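Local coordinates for protein beta-hexosaminidase Amuc_2018 (Akkermansia muciniphila, PDB 6JEB) that hydrolyses terminal non-reducing N-acetyl-D-hexosamine residues in beta-N-acetylhexosaminides, including N-acetylglucosamine from N-glycans and chitobiose, at residues H125-D130 with P398-R403; V184-D189 with N241-I246; I251-G256 with T320-R325; F306-E309 with I314-P317. All blocks are in the same frame, centred on the assembly; numbering follows the deposited sequence.

Interaction 1 (H125-D130 with P398-R403); sequences HLHLTD and PVWAER. With ACM (acetamide), chain C.
The active site of this TIM barrel holds a T-shaped aromatic pair, His-127 from the end of strand 123-127 and Trp-400 from the segment that follows on from strand 392-399. The six-membered ring of Trp-400 comes edge first, its CZ3 standing over the centre of the imidazole, 3.6 Å above the plane; the two planes meet at 79°. CZ3 is nearly equidistant from all five imidazole atoms, with CE1 and ND1 at 3.7 Å. The histidine is pinned at both nitrogens. NE2 donates to Asp-130 OD2 over 2.7 Å in an almost straight bond (169°), close to the ring plane and on the anti lone pair of that oxygen, while ND1 bonds Glu-187. A leucine in place of His-127 would take away both nitrogens and would probably leave Asp-130 OD2 and Glu-187 each without this partner, and Trp-400 without the flat surface it stands on. The other oxygen of Asp-130 is held by Arg-101 and His-193, the latter its fellow member of the charge relay. Further round the indole, Trp-400 CZ2 lies 3.6 Å from the acetamide O. Such a tryptophan-lined pocket beside catalytic acids is typical of the family 20 glycosidase barrel.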
loop_
_atom_site.group_PDB
_atom_site.type_symbol
_atom_site.label_atom_id
_atom_site.label_comp_id
_atom_site.label_asym_id
_atom_site.label_seq_id
_atom_site.Cartn_x
_atom_site.Cartn_y
_atom_site.Cartn_z
ATOM N N HIS A 125 2.611 2.949 0.850
ATOM C CA HIS A 125 3.219 2.859 -0.470
ATOM C C HIS A 125 2.600 3.951 -1.341
ATOM O O HIS A 125 1.371 4.084 -1.398
ATOM C CB HIS A 125 2.941 1.427 -0.957
ATOM C CG HIS A 125 3.125 1.165 -2.421
ATOM N ND1 HIS A 125 2.680 -0.010 -2.992
ATOM C CD2 HIS A 125 3.668 1.893 -3.428
ATOM C CE1 HIS A 125 2.936 0.008 -4.289
ATOM N NE2 HIS A 125 3.534 1.151 -4.579
ATOM N N LEU A 126 3.454 4.781 -1.948
ATOM C CA LEU A 126 3.015 5.893 -2.795
ATOM C C LEU A 126 3.190 5.514 -4.264
ATOM O O LEU A 126 4.322 5.414 -4.754
ATOM C CB LEU A 126 3.830 7.154 -2.509
ATOM C CG LEU A 126 3.909 7.626 -1.060
ATOM C CD1 LEU A 126 4.813 8.858 -0.957
ATOM C CD2 LEU A 126 2.515 7.910 -0.508
ATOM N N HIS A 127 2.077 5.349 -4.973
ATOM C CA HIS A 127 2.126 5.109 -6.415
ATOM C C HIS A 127 2.238 6.487 -7.060
ATOM O O HIS A 127 1.240 7.150 -7.349
ATOM C CB HIS A 127 0.884 4.355 -6.877
ATOM C CG HIS A 127 0.974 3.859 -8.283
ATOM N ND1 HIS A 127 1.667 2.717 -8.628
ATOM C CD2 HIS A 127 0.461 4.352 -9.437
ATOM C CE1 HIS A 127 1.581 2.530 -9.933
ATOM N NE2 HIS A 127 0.853 3.508 -10.447
ATOM N N LEU A 128 3.479 6.942 -7.240
ATOM C CA LEU A 128 3.750 8.335 -7.585
ATOM C C LEU A 128 3.661 8.621 -9.077
ATOM O O LEU A 128 3.569 9.797 -9.461
ATOM C CB LEU A 128 5.148 8.725 -7.097
ATOM C CG LEU A 128 5.312 8.846 -5.577
ATOM C CD1 LEU A 128 6.789 8.792 -5.187
ATOM C CD2 LEU A 128 4.682 10.135 -5.056
ATOM N N THR A 129 3.741 7.590 -9.925
ATOM C CA THR A 129 3.872 7.776 -11.364
ATOM C C THR A 129 2.976 6.793 -12.102
ATOM O O THR A 129 2.859 5.629 -11.711
ATOM C CB THR A 129 5.334 7.592 -11.834
ATOM O OG1 THR A 129 5.692 6.208 -11.781
ATOM C CG2 THR A 129 6.307 8.381 -10.961
ATOM N N ASP A 130 2.350 7.262 -13.177
ATOM C CA ASP A 130 1.571 6.370 -14.029
ATOM C C ASP A 130 1.298 7.067 -15.360
ATOM O O ASP A 130 1.994 8.021 -15.731
ATOM C CB ASP A 130 0.295 5.893 -13.314
ATOM C CG ASP A 130 -0.123 4.503 -13.766
ATOM O OD1 ASP A 130 -0.633 4.380 -14.903
ATOM O OD2 ASP A 130 0.097 3.527 -13.004
ATOM N N PRO A 398 -3.954 -1.995 -2.253
ATOM C CA PRO A 398 -3.919 -0.752 -3.040
ATOM C C PRO A 398 -5.297 -0.123 -3.168
ATOM O O PRO A 398 -6.303 -0.806 -3.393
ATOM C CB PRO A 398 -3.428 -1.217 -4.421
ATOM C CG PRO A 398 -2.965 -2.644 -4.239
ATOM C CD PRO A 398 -3.725 -3.190 -3.081
ATOM N N VAL A 399 -5.329 1.208 -3.057
ATOM C CA VAL A 399 -6.552 1.956 -3.323
ATOM C C VAL A 399 -6.358 2.736 -4.620
ATOM O O VAL A 399 -6.160 3.960 -4.611
ATOM C CB VAL A 399 -6.966 2.856 -2.142
ATOM C CG1 VAL A 399 -8.447 3.219 -2.260
ATOM C CG2 VAL A 399 -6.700 2.169 -0.795
ATOM N N TRP A 400 -6.402 2.024 -5.744
ATOM C CA TRP A 400 -6.155 2.645 -7.040
ATOM C C TRP A 400 -7.166 3.757 -7.282
ATOM O O TRP A 400 -8.341 3.640 -6.925
ATOM C CB TRP A 400 -6.284 1.596 -8.140
ATOM C CG TRP A 400 -5.301 0.468 -8.010
ATOM C CD1 TRP A 400 -5.559 -0.812 -7.590
ATOM C CD2 TRP A 400 -3.907 0.518 -8.325
ATOM N NE1 TRP A 400 -4.402 -1.559 -7.622
ATOM C CE2 TRP A 400 -3.375 -0.769 -8.079
ATOM C CE3 TRP A 400 -3.057 1.526 -8.807
ATOM C CZ2 TRP A 400 -2.030 -1.069 -8.272
ATOM C CZ3 TRP A 400 -1.719 1.225 -9.011
ATOM C CH2 TRP A 400 -1.220 -0.066 -8.750
ATOM N N ALA A 401 -6.706 4.846 -7.902
ATOM C CA ALA A 401 -7.484 6.079 -7.894
ATOM C C ALA A 401 -7.853 6.590 -9.281
ATOM O O ALA A 401 -8.174 7.774 -9.416
ATOM C CB ALA A 401 -6.795 7.162 -7.063
ATOM N N GLU A 402 -7.837 5.736 -10.312
ATOM C CA GLU A 402 -8.358 6.167 -11.611
ATOM C C GLU A 402 -9.692 6.881 -11.442
ATOM O O GLU A 402 -9.942 7.919 -12.074
ATOM C CB GLU A 402 -8.559 4.968 -12.556
ATOM C CG GLU A 402 -7.292 4.316 -13.104
ATOM C CD GLU A 402 -6.813 3.151 -12.260
ATOM O OE1 GLU A 402 -7.099 3.141 -11.045
ATOM O OE2 GLU A 402 -6.166 2.233 -12.816
ATOM N N ARG A 403 -10.560 6.346 -10.576
ATOM C CA ARG A 403 -11.928 6.827 -10.432
ATOM C C ARG A 403 -12.209 7.399 -9.044
ATOM O O ARG A 403 -13.376 7.526 -8.660
ATOM C CB ARG A 403 -12.920 5.704 -10.740
ATOM C CG ARG A 403 -12.835 5.159 -12.151
ATOM C CD ARG A 403 -13.462 6.108 -13.157
ATOM N NE ARG A 403 -13.580 5.469 -14.460
ATOM C CZ ARG A 403 -14.323 5.937 -15.454
ATOM N NH1 ARG A 403 -15.006 7.064 -15.299
ATOM N NH2 ARG A 403 -14.385 5.274 -16.602
HETATM C C1 ACM C . -1.669 -3.441 -11.045
HETATM O O ACM C . -2.766 -3.696 -10.662
HETATM N N ACM C . -1.526 -2.811 -12.319
HETATM C C2 ACM C . -0.409 -3.755 -10.259
#

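Interaction 2 (V184-D189 with N241-I246); sequences VIPEID and NELKDI
The pyrrolidine of Pro-186, the one ring in this contact and only roughly flat, meets Leu-243 along its CB-CG rim; no aromatic face or edge takes part. Leu-243 CD2 is 4.0 Å from Pro-186 CB, and both leucine methyls are 4.1 Å from Pro-186 CG, the two side chains running antiparallel as they pass. Two residues on, Ile-188 meets the same leucine tip to tip, its CG1 3.7 Å from Leu-243 CD1. That methylene is in place because CG1 stands anti to the carbonyl carbon (chi1 -48°). Of the leucine methyls, CD2 thus meets only the proline, while CD1 is shared between proline and isoleucine; the side chain also touches Val-252 of strand 251-253. The segments belong to strand 183-187 and helix 230-246, the strand and helix of a beta-alpha-beta crossover whose second strand, 251-253, pairs with the first through backbone bonds from Pro-186 and Ile-188 to His-253. Glu-187, between the two apolar residues, points away from the helix and bonds His-125, His-127 and Trp-307. With nothing but carbon meeting carbon, the helix is held here by shape and exclusion of water, and the strand's one polar side chain here, Glu-187, points to the barrel interior.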
loop_
_atom_site.group_PDB
_atom_site.type_symbol
_atom_site.label_atom_id
_atom_site.label_comp_id
_atom_site.label_asym_id
_atom_site.label_seq_id
_atom_site.Cartn_x
_atom_site.Cartn_y
_atom_site.Cartn_z
ATOM N N VAL A 184 7.547 4.671 4.621
ATOM C CA VAL A 184 6.996 5.123 3.350
ATOM C C VAL A 184 7.778 4.500 2.205
ATOM O O VAL A 184 9.018 4.557 2.176
ATOM C CB VAL A 184 6.986 6.657 3.250
ATOM C CG1 VAL A 184 6.363 7.093 1.923
ATOM C CG2 VAL A 184 6.210 7.245 4.416
ATOM N N ILE A 185 7.054 3.914 1.257
ATOM C CA ILE A 185 7.647 3.188 0.137
ATOM C C ILE A 185 7.271 3.904 -1.155
ATOM O O ILE A 185 6.110 3.820 -1.581
ATOM C CB ILE A 185 7.099 1.752 0.077
ATOM C CG1 ILE A 185 7.137 1.069 1.458
ATOM C CG2 ILE A 185 7.823 0.953 -1.004
ATOM C CD1 ILE A 185 8.519 0.971 2.066
ATOM N N PRO A 186 8.197 4.594 -1.817
ATOM C CA PRO A 186 7.868 5.231 -3.103
ATOM C C PRO A 186 7.886 4.214 -4.238
ATOM O O PRO A 186 8.706 3.290 -4.255
ATOM C CB PRO A 186 9.005 6.244 -3.286
ATOM C CG PRO A 186 10.203 5.537 -2.611
ATOM C CD PRO A 186 9.598 4.826 -1.405
ATOM N N GLU A 187 6.977 4.390 -5.202
ATOM C CA GLU A 187 6.973 3.574 -6.416
ATOM C C GLU A 187 7.209 4.458 -7.631
ATOM O O GLU A 187 6.470 5.429 -7.853
ATOM C CB GLU A 187 5.674 2.783 -6.606
ATOM C CG GLU A 187 5.690 1.925 -7.874
ATOM C CD GLU A 187 4.370 1.236 -8.152
ATOM O OE1 GLU A 187 3.481 1.237 -7.266
ATOM O OE2 GLU A 187 4.221 0.690 -9.265
ATOM N N ILE A 188 8.236 4.119 -8.399
ATOM C CA ILE A 188 8.481 4.684 -9.722
ATOM C C ILE A 188 8.206 3.547 -10.696
ATOM O O ILE A 188 9.044 2.655 -10.879
ATOM C CB ILE A 188 9.915 5.210 -9.871
ATOM C CG1 ILE A 188 10.310 6.094 -8.679
ATOM C CG2 ILE A 188 10.081 5.948 -11.204
ATOM C CD1 ILE A 188 9.457 7.343 -8.499
ATOM N N ASP A 189 7.021 3.545 -11.303
ATOM C CA ASP A 189 6.609 2.400 -12.107
ATOM C C ASP A 189 7.370 2.399 -13.440
ATOM O O ASP A 189 7.412 3.409 -14.154
ATOM C CB ASP A 189 5.090 2.443 -12.309
ATOM C CG ASP A 189 4.502 1.107 -12.745
ATOM O OD1 ASP A 189 5.247 0.263 -13.289
ATOM O OD2 ASP A 189 3.271 0.919 -12.553
ATOM N N ASN A 241 18.424 9.093 -6.697
ATOM C CA ASN A 241 19.134 9.964 -5.765
ATOM C C ASN A 241 18.160 10.811 -4.951
ATOM O O ASN A 241 18.349 10.999 -3.742
ATOM C CB ASN A 241 20.143 10.839 -6.514
ATOM C CG ASN A 241 21.364 10.060 -6.974
ATOM O OD1 ASN A 241 21.687 9.006 -6.422
ATOM N ND2 ASN A 241 22.055 10.582 -7.983
ATOM N N GLU A 242 17.102 11.322 -5.592
ATOM C CA GLU A 242 16.088 12.054 -4.838
ATOM C C GLU A 242 15.406 11.148 -3.829
ATOM O O GLU A 242 15.158 11.551 -2.686
ATOM C CB GLU A 242 15.035 12.651 -5.773
ATOM C CG GLU A 242 15.567 13.748 -6.639
ATOM C CD GLU A 242 16.255 14.822 -5.824
ATOM O OE1 GLU A 242 15.577 15.443 -4.973
ATOM O OE2 GLU A 242 17.467 15.032 -6.030
ATOM N N LEU A 243 15.089 9.916 -4.234
ATOM C CA LEU A 243 14.441 8.994 -3.309
ATOM C C LEU A 243 15.349 8.674 -2.129
ATOM O O LEU A 243 14.872 8.518 -1.002
ATOM C CB LEU A 243 14.022 7.722 -4.039
ATOM C CG LEU A 243 13.016 7.902 -5.185
ATOM C CD1 LEU A 243 12.631 6.544 -5.770
ATOM C CD2 LEU A 243 11.782 8.681 -4.727
ATOM N N LYS A 244 16.661 8.572 -2.371
ATOM C CA LYS A 244 17.607 8.344 -1.279
ATOM C C LYS A 244 17.563 9.488 -0.270
ATOM O O LYS A 244 17.603 9.261 0.949
ATOM C CB LYS A 244 19.021 8.176 -1.850
ATOM C CG LYS A 244 20.109 7.999 -0.805
ATOM C CD LYS A 244 20.005 6.665 -0.111
ATOM C CE LYS A 244 21.153 6.474 0.883
ATOM N NZ LYS A 244 21.146 5.127 1.523
ATOM N N ASP A 245 17.472 10.724 -0.764
ATOM C CA ASP A 245 17.424 11.865 0.138
ATOM C C ASP A 245 16.108 11.920 0.907
ATOM O O ASP A 245 16.103 12.255 2.097
ATOM C CB ASP A 245 17.652 13.154 -0.649
ATOM C CG ASP A 245 17.847 14.348 0.247
ATOM O OD1 ASP A 245 18.684 14.267 1.167
ATOM O OD2 ASP A 245 17.174 15.369 0.028
ATOM N N ILE A 246 14.995 11.589 0.258
ATOM C CA ILE A 246 13.668 11.819 0.831
ATOM C C ILE A 246 13.205 10.658 1.688
ATOM O O ILE A 246 12.631 10.862 2.762
ATOM C CB ILE A 246 12.649 12.114 -0.288
ATOM C CG1 ILE A 246 13.016 13.396 -1.031
ATOM C CG2 ILE A 246 11.227 12.195 0.291
ATOM C CD1 ILE A 246 12.253 13.547 -2.344
#

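Interaction 3 (I251-G256 with T320-R325); sequences IVHLGG and TVYAWR. With ACM (acetamide), chain C.
Tyr-322 reaches from strand 320-323 into the barrel to meet His-253, which comes from the opposite direction. Beyond CB, its CG is 4.1 Å from His-253 NE2; CD1 closes to 3.4 Å on the same nitrogen, and CE1 lies 3.3 Å from both His-253 NE2 and His-253 CD2. At CZ the imidazole is already receding, and OH, at the tip, bonds Gln-305. NE2 therefore sits over a face of the phenol, but with the planes at 35° the pair is neither a stack nor edge-to-face. The histidine is fixed from its other side, where Gly-255 N donates to ND1 over 3.0 Å, in the imidazole plane. A neutral ring would then be expected to carry its proton on NE2, the nitrogen over the tyrosine. Both residues fill the interior of a TIM barrel, on strands with 303-307 between them. Above the C-terminal end of strand 320-323, Trp-324 walls the acetamide pocket. One indole face carries Arg-325 CG, and over the centre of the opposite face lies acetamide C2, 3.7 Å above the plane. Were this tryptophan an alanine, the acetamide would probably lose its wall on that side and be freer to shift. The acetamide O comes closest to the indole at Trp-324 CZ3, 3.3 Å away, while Tyr-352 and Asp-257 hydrogen-bond the ligand.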
loop_
_atom_site.group_PDB
_atom_site.type_symbol
_atom_site.label_atom_id
_atom_site.label_comp_id
_atom_site.label_asym_id
_atom_site.label_seq_id
_atom_site.Cartn_x
_atom_site.Cartn_y
_atom_site.Cartn_z
ATOM N N ILE A 251 13.700 1.428 0.314
ATOM C CA ILE A 251 13.010 0.496 -0.565
ATOM C C ILE A 251 12.361 1.301 -1.680
ATOM O O ILE A 251 11.620 2.258 -1.413
ATOM C CB ILE A 251 11.947 -0.288 0.219
ATOM C CG1 ILE A 251 12.602 -1.079 1.359
ATOM C CG2 ILE A 251 11.173 -1.199 -0.711
ATOM C CD1 ILE A 251 11.601 -1.818 2.235
ATOM N N VAL A 252 12.621 0.915 -2.927
ATOM C CA VAL A 252 12.042 1.581 -4.091
ATOM C C VAL A 252 11.254 0.539 -4.870
ATOM O O VAL A 252 11.831 -0.412 -5.415
ATOM C CB VAL A 252 13.104 2.249 -4.974
ATOM C CG1 VAL A 252 12.442 2.917 -6.173
ATOM C CG2 VAL A 252 13.891 3.273 -4.169
ATOM N N HIS A 253 9.936 0.703 -4.905
ATOM C CA HIS A 253 9.076 -0.166 -5.696
ATOM C C HIS A 253 9.224 0.268 -7.150
ATOM O O HIS A 253 9.032 1.447 -7.472
ATOM C CB HIS A 253 7.643 0.020 -5.198
ATOM C CG HIS A 253 6.683 -1.050 -5.623
ATOM N ND1 HIS A 253 6.536 -1.453 -6.934
ATOM C CD2 HIS A 253 5.776 -1.759 -4.907
ATOM C CE1 HIS A 253 5.590 -2.372 -7.007
ATOM N NE2 HIS A 253 5.121 -2.588 -5.788
ATOM N N LEU A 254 9.632 -0.658 -8.017
ATOM C CA LEU A 254 9.852 -0.360 -9.426
ATOM C C LEU A 254 8.640 -0.675 -10.296
ATOM O O LEU A 254 8.704 -0.498 -11.519
ATOM C CB LEU A 254 11.080 -1.121 -9.938
ATOM C CG LEU A 254 12.420 -0.795 -9.273
ATOM C CD1 LEU A 254 13.504 -1.682 -9.870
ATOM C CD2 LEU A 254 12.763 0.695 -9.437
ATOM N N GLY A 255 7.541 -1.131 -9.704
ATOM C CA GLY A 255 6.362 -1.428 -10.492
ATOM C C GLY A 255 6.546 -2.651 -11.366
ATOM O O GLY A 255 6.618 -3.777 -10.865
ATOM N N GLY A 256 6.620 -2.455 -12.679
ATOM C CA GLY A 256 6.791 -3.568 -13.590
ATOM C C GLY A 256 5.504 -4.212 -14.049
ATOM O O GLY A 256 5.557 -5.221 -14.761
ATOM N N THR A 320 11.712 -8.931 -3.415
ATOM C CA THR A 320 10.320 -9.025 -2.990
ATOM C C THR A 320 9.391 -8.637 -4.134
ATOM O O THR A 320 9.603 -7.614 -4.803
ATOM C CB THR A 320 10.061 -8.126 -1.774
ATOM O OG1 THR A 320 10.777 -8.641 -0.648
ATOM C CG2 THR A 320 8.575 -8.080 -1.432
ATOM N N VAL A 321 8.353 -9.451 -4.342
ATOM C CA VAL A 321 7.330 -9.194 -5.346
ATOM C C VAL A 321 5.960 -9.213 -4.681
ATOM O O VAL A 321 5.767 -9.836 -3.630
ATOM C CB VAL A 321 7.398 -10.206 -6.513
ATOM C CG1 VAL A 321 8.774 -10.159 -7.193
ATOM C CG2 VAL A 321 7.069 -11.616 -6.037
ATOM N N TYR A 322 5.004 -8.515 -5.298
ATOM C CA TYR A 322 3.632 -8.423 -4.808
ATOM C C TYR A 322 2.734 -9.267 -5.704
ATOM O O TYR A 322 2.595 -8.974 -6.897
ATOM C CB TYR A 322 3.127 -6.982 -4.862
ATOM C CG TYR A 322 3.771 -5.995 -3.919
ATOM C CD1 TYR A 322 5.091 -5.583 -4.086
ATOM C CD2 TYR A 322 3.037 -5.420 -2.892
ATOM C CE1 TYR A 322 5.660 -4.649 -3.229
ATOM C CE2 TYR A 322 3.598 -4.483 -2.043
ATOM C CZ TYR A 322 4.902 -4.097 -2.217
ATOM O OH TYR A 322 5.435 -3.162 -1.364
ATOM N N ALA A 323 2.097 -10.283 -5.126
ATOM C CA ALA A 323 1.117 -11.073 -5.863
ATOM C C ALA A 323 -0.194 -10.304 -5.929
ATOM O O ALA A 323 -0.716 -9.866 -4.901
ATOM C CB ALA A 323 0.895 -12.417 -5.167
ATOM N N TRP A 324 -0.718 -10.121 -7.135
ATOM C CA TRP A 324 -1.941 -9.341 -7.296
ATOM C C TRP A 324 -2.930 -9.907 -8.302
ATOM O O TRP A 324 -4.136 -9.710 -8.123
ATOM C CB TRP A 324 -1.614 -7.893 -7.687
ATOM C CG TRP A 324 -1.043 -7.713 -9.075
ATOM C CD1 TRP A 324 0.265 -7.851 -9.453
ATOM C CD2 TRP A 324 -1.762 -7.322 -10.255
ATOM N NE1 TRP A 324 0.398 -7.577 -10.797
ATOM C CE2 TRP A 324 -0.831 -7.251 -11.310
ATOM C CE3 TRP A 324 -3.108 -7.038 -10.522
ATOM C CZ2 TRP A 324 -1.198 -6.892 -12.609
ATOM C CZ3 TRP A 324 -3.469 -6.681 -11.808
ATOM C CH2 TRP A 324 -2.517 -6.614 -12.837
ATOM N N ARG A 325 -2.485 -10.604 -9.341
ATOM C CA ARG A 325 -3.390 -10.982 -10.410
ATOM C C ARG A 325 -4.424 -11.990 -9.940
ATOM O O ARG A 325 -4.121 -12.910 -9.172
ATOM C CB ARG A 325 -2.603 -11.521 -11.596
ATOM C CG ARG A 325 -1.888 -10.400 -12.320
ATOM C CD ARG A 325 -1.312 -10.839 -13.622
ATOM N NE ARG A 325 -0.747 -9.723 -14.383
ATOM C CZ ARG A 325 -1.398 -9.054 -15.332
ATOM N NH1 ARG A 325 -2.646 -9.377 -15.646
ATOM N NH2 ARG A 325 -0.795 -8.073 -15.987
HETATM C C1 ACM C . -1.669 -3.441 -11.045
HETATM O O ACM C . -2.766 -3.696 -10.662
HETATM N N ACM C . -1.526 -2.811 -12.319
HETATM C C2 ACM C . -0.409 -3.755 -10.259
#

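Interaction 4 (F306-E309 with I314-P317); sequences FWYE and IYHP. With ACM (acetamide), chain C.
Phe-306, Tyr-308 and Tyr-315 form an aromatic cluster where the loop after strand 303-307 of the TIM barrel folds back on that strand. The aromatic contacts are all slanted. Tyr-315 CD1 rides 3.7 Å above the Phe-306 ring, offset toward its rim, with the planes at 51°, and Tyr-315 CE1 lies as near to Phe-306 CB. Along its other side Tyr-315 brings CE2 to within 3.6 Å of Tyr-308 CD1, the planes at 40°; Tyr-308 gets there because its CG is anti to the backbone N (chi1 -174°). Aliphatic packing adds to this, since Ile-314 lays CG1 over the centre of the Tyr-315 face before going on to touch Phe-290 of helix 282-299. Trp-307 turns the other way, into the barrel, where one face of its indole takes acetamide C2, 3.4 Å from CD2, while NE1 is held by Glu-187. Among the polar contacts, the Glu-309 side chain bends at chi2 and puts OE1 on the backbone N of Glu-258, the catalytic glutamate, and on Arg-325 NH2. The phenol of Tyr-315 ends among backbone atoms, its OH 3.1 Å from Glu-309 N. An ordered water in the plane of the Tyr-315 ring is 2.7 Å from that OH and donates a hydrogen bond to Trp-307 O, also 2.7 Å away.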
loop_
_atom_site.group_PDB
_atom_site.type_symbol
_atom_site.label_atom_id
_atom_site.label_comp_id
_atom_site.label_asym_id
_atom_site.label_seq_id
_atom_site.Cartn_x
_atom_site.Cartn_y
_atom_site.Cartn_z
ATOM N N PHE A 306 8.677 -5.250 -6.816
ATOM C CA PHE A 306 7.998 -5.332 -8.106
ATOM C C PHE A 306 6.587 -5.868 -7.920
ATOM O O PHE A 306 6.334 -6.677 -7.025
ATOM C CB PHE A 306 8.712 -6.304 -9.057
ATOM C CG PHE A 306 10.192 -6.074 -9.167
ATOM C CD1 PHE A 306 11.067 -6.655 -8.253
ATOM C CD2 PHE A 306 10.715 -5.303 -10.197
ATOM C CE1 PHE A 306 12.435 -6.451 -8.353
ATOM C CE2 PHE A 306 12.082 -5.098 -10.297
ATOM C CZ PHE A 306 12.940 -5.678 -9.376
ATOM N N TRP A 307 5.676 -5.447 -8.806
ATOM C CA TRP A 307 4.426 -6.182 -8.993
ATOM C C TRP A 307 4.753 -7.504 -9.677
ATOM O O TRP A 307 5.374 -7.514 -10.745
ATOM C CB TRP A 307 3.445 -5.386 -9.861
ATOM C CG TRP A 307 3.041 -4.050 -9.296
ATOM C CD1 TRP A 307 3.375 -2.818 -9.790
ATOM C CD2 TRP A 307 2.231 -3.810 -8.133
ATOM N NE1 TRP A 307 2.830 -1.825 -9.005
ATOM C CE2 TRP A 307 2.122 -2.408 -7.981
ATOM C CE3 TRP A 307 1.577 -4.642 -7.216
ATOM C CZ2 TRP A 307 1.394 -1.823 -6.949
ATOM C CZ3 TRP A 307 0.851 -4.058 -6.184
ATOM C CH2 TRP A 307 0.767 -2.659 -6.061
ATOM N N TYR A 308 4.353 -8.619 -9.069
ATOM C CA TYR A 308 4.626 -9.923 -9.665
ATOM C C TYR A 308 3.780 -10.117 -10.917
ATOM O O TYR A 308 2.555 -9.970 -10.876
ATOM C CB TYR A 308 4.301 -11.025 -8.661
ATOM C CG TYR A 308 4.680 -12.401 -9.150
ATOM C CD1 TYR A 308 5.990 -12.693 -9.506
ATOM C CD2 TYR A 308 3.731 -13.410 -9.250
ATOM C CE1 TYR A 308 6.352 -13.965 -9.948
ATOM C CE2 TYR A 308 4.080 -14.687 -9.697
ATOM C CZ TYR A 308 5.393 -14.954 -10.044
ATOM O OH TYR A 308 5.760 -16.209 -10.482
ATOM N N GLU A 309 4.428 -10.458 -12.034
ATOM C CA GLU A 309 3.732 -10.596 -13.310
ATOM C C GLU A 309 3.688 -12.035 -13.820
ATOM O O GLU A 309 3.412 -12.262 -15.001
ATOM C CB GLU A 309 4.287 -9.628 -14.361
ATOM C CG GLU A 309 3.871 -8.175 -14.103
ATOM C CD GLU A 309 2.380 -7.949 -14.302
ATOM O OE1 GLU A 309 1.976 -7.519 -15.398
ATOM O OE2 GLU A 309 1.597 -8.209 -13.366
ATOM N N ILE A 314 12.203 -13.464 -14.195
ATOM C CA ILE A 314 12.701 -12.115 -14.471
ATOM C C ILE A 314 13.203 -11.390 -13.228
ATOM O O ILE A 314 13.737 -10.278 -13.351
ATOM C CB ILE A 314 11.719 -11.218 -15.258
ATOM C CG1 ILE A 314 10.484 -10.865 -14.423
ATOM C CG2 ILE A 314 11.324 -11.873 -16.584
ATOM C CD1 ILE A 314 9.604 -9.797 -15.081
ATOM N N TYR A 315 13.048 -11.973 -12.043
ATOM C CA TYR A 315 13.499 -11.360 -10.802
ATOM C C TYR A 315 14.737 -12.084 -10.290
ATOM O O TYR A 315 15.068 -13.187 -10.733
ATOM C CB TYR A 315 12.380 -11.383 -9.749
ATOM C CG TYR A 315 11.055 -10.939 -10.331
ATOM C CD1 TYR A 315 10.793 -9.589 -10.571
ATOM C CD2 TYR A 315 10.083 -11.869 -10.677
ATOM C CE1 TYR A 315 9.586 -9.184 -11.132
ATOM C CE2 TYR A 315 8.875 -11.478 -11.232
ATOM C CZ TYR A 315 8.629 -10.132 -11.456
ATOM O OH TYR A 315 7.434 -9.745 -12.017
ATOM N N HIS A 316 15.434 -11.434 -9.363
ATOM C CA HIS A 316 16.632 -12.012 -8.775
ATOM C C HIS A 316 16.310 -12.594 -7.407
ATOM O O HIS A 316 15.555 -11.990 -6.642
ATOM C CB HIS A 316 17.701 -10.931 -8.607
ATOM C CG HIS A 316 19.060 -11.468 -8.278
ATOM N ND1 HIS A 316 19.425 -11.844 -7.002
ATOM C CD2 HIS A 316 20.142 -11.693 -9.060
ATOM C CE1 HIS A 316 20.674 -12.278 -7.013
ATOM N NE2 HIS A 316 21.132 -12.196 -8.249
ATOM N N PRO A 317 16.855 -13.763 -7.072
ATOM C CA PRO A 317 16.620 -14.337 -5.741
ATOM C C PRO A 317 16.873 -13.310 -4.645
ATOM O O PRO A 317 17.813 -12.515 -4.715
ATOM C CB PRO A 317 17.629 -15.488 -5.678
ATOM C CG PRO A 317 17.758 -15.918 -7.092
ATOM C CD PRO A 317 17.653 -14.660 -7.925
HETATM C C1 ACM C . -1.669 -3.441 -11.045
HETATM O O ACM C . -2.766 -3.696 -10.662
HETATM N N ACM C . -1.526 -2.811 -12.319
HETATM C C2 ACM C . -0.409 -3.755 -10.259
HETATM O O HOH W 1 7.275 -7.168 -12.637
#

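Overall arrangement
All four contacts are buried, but at different depths of one barrel. Interactions 1 and 3 lie inside it, linked by the stacked rings of His-125 and His-253, and share the acetamide with interaction 4 through Trp-400, Trp-324 and Trp-307. Interaction 2 sits on the outer side of the sheet, entirely apolar, yet its strand sends Glu-187 inward to His-125, His-127 and Trp-307. Interaction 4 lies farthest from the chain centre; its strand 303-307 runs between the two strands of interaction 3, and Gly-255 O to Trp-307 N and Tyr-322 O to Tyr-308 N tie them. Inside the barrel rings meet polar partners; outside, the packing is aliphatic in interaction 2 and aromatic in interaction 4.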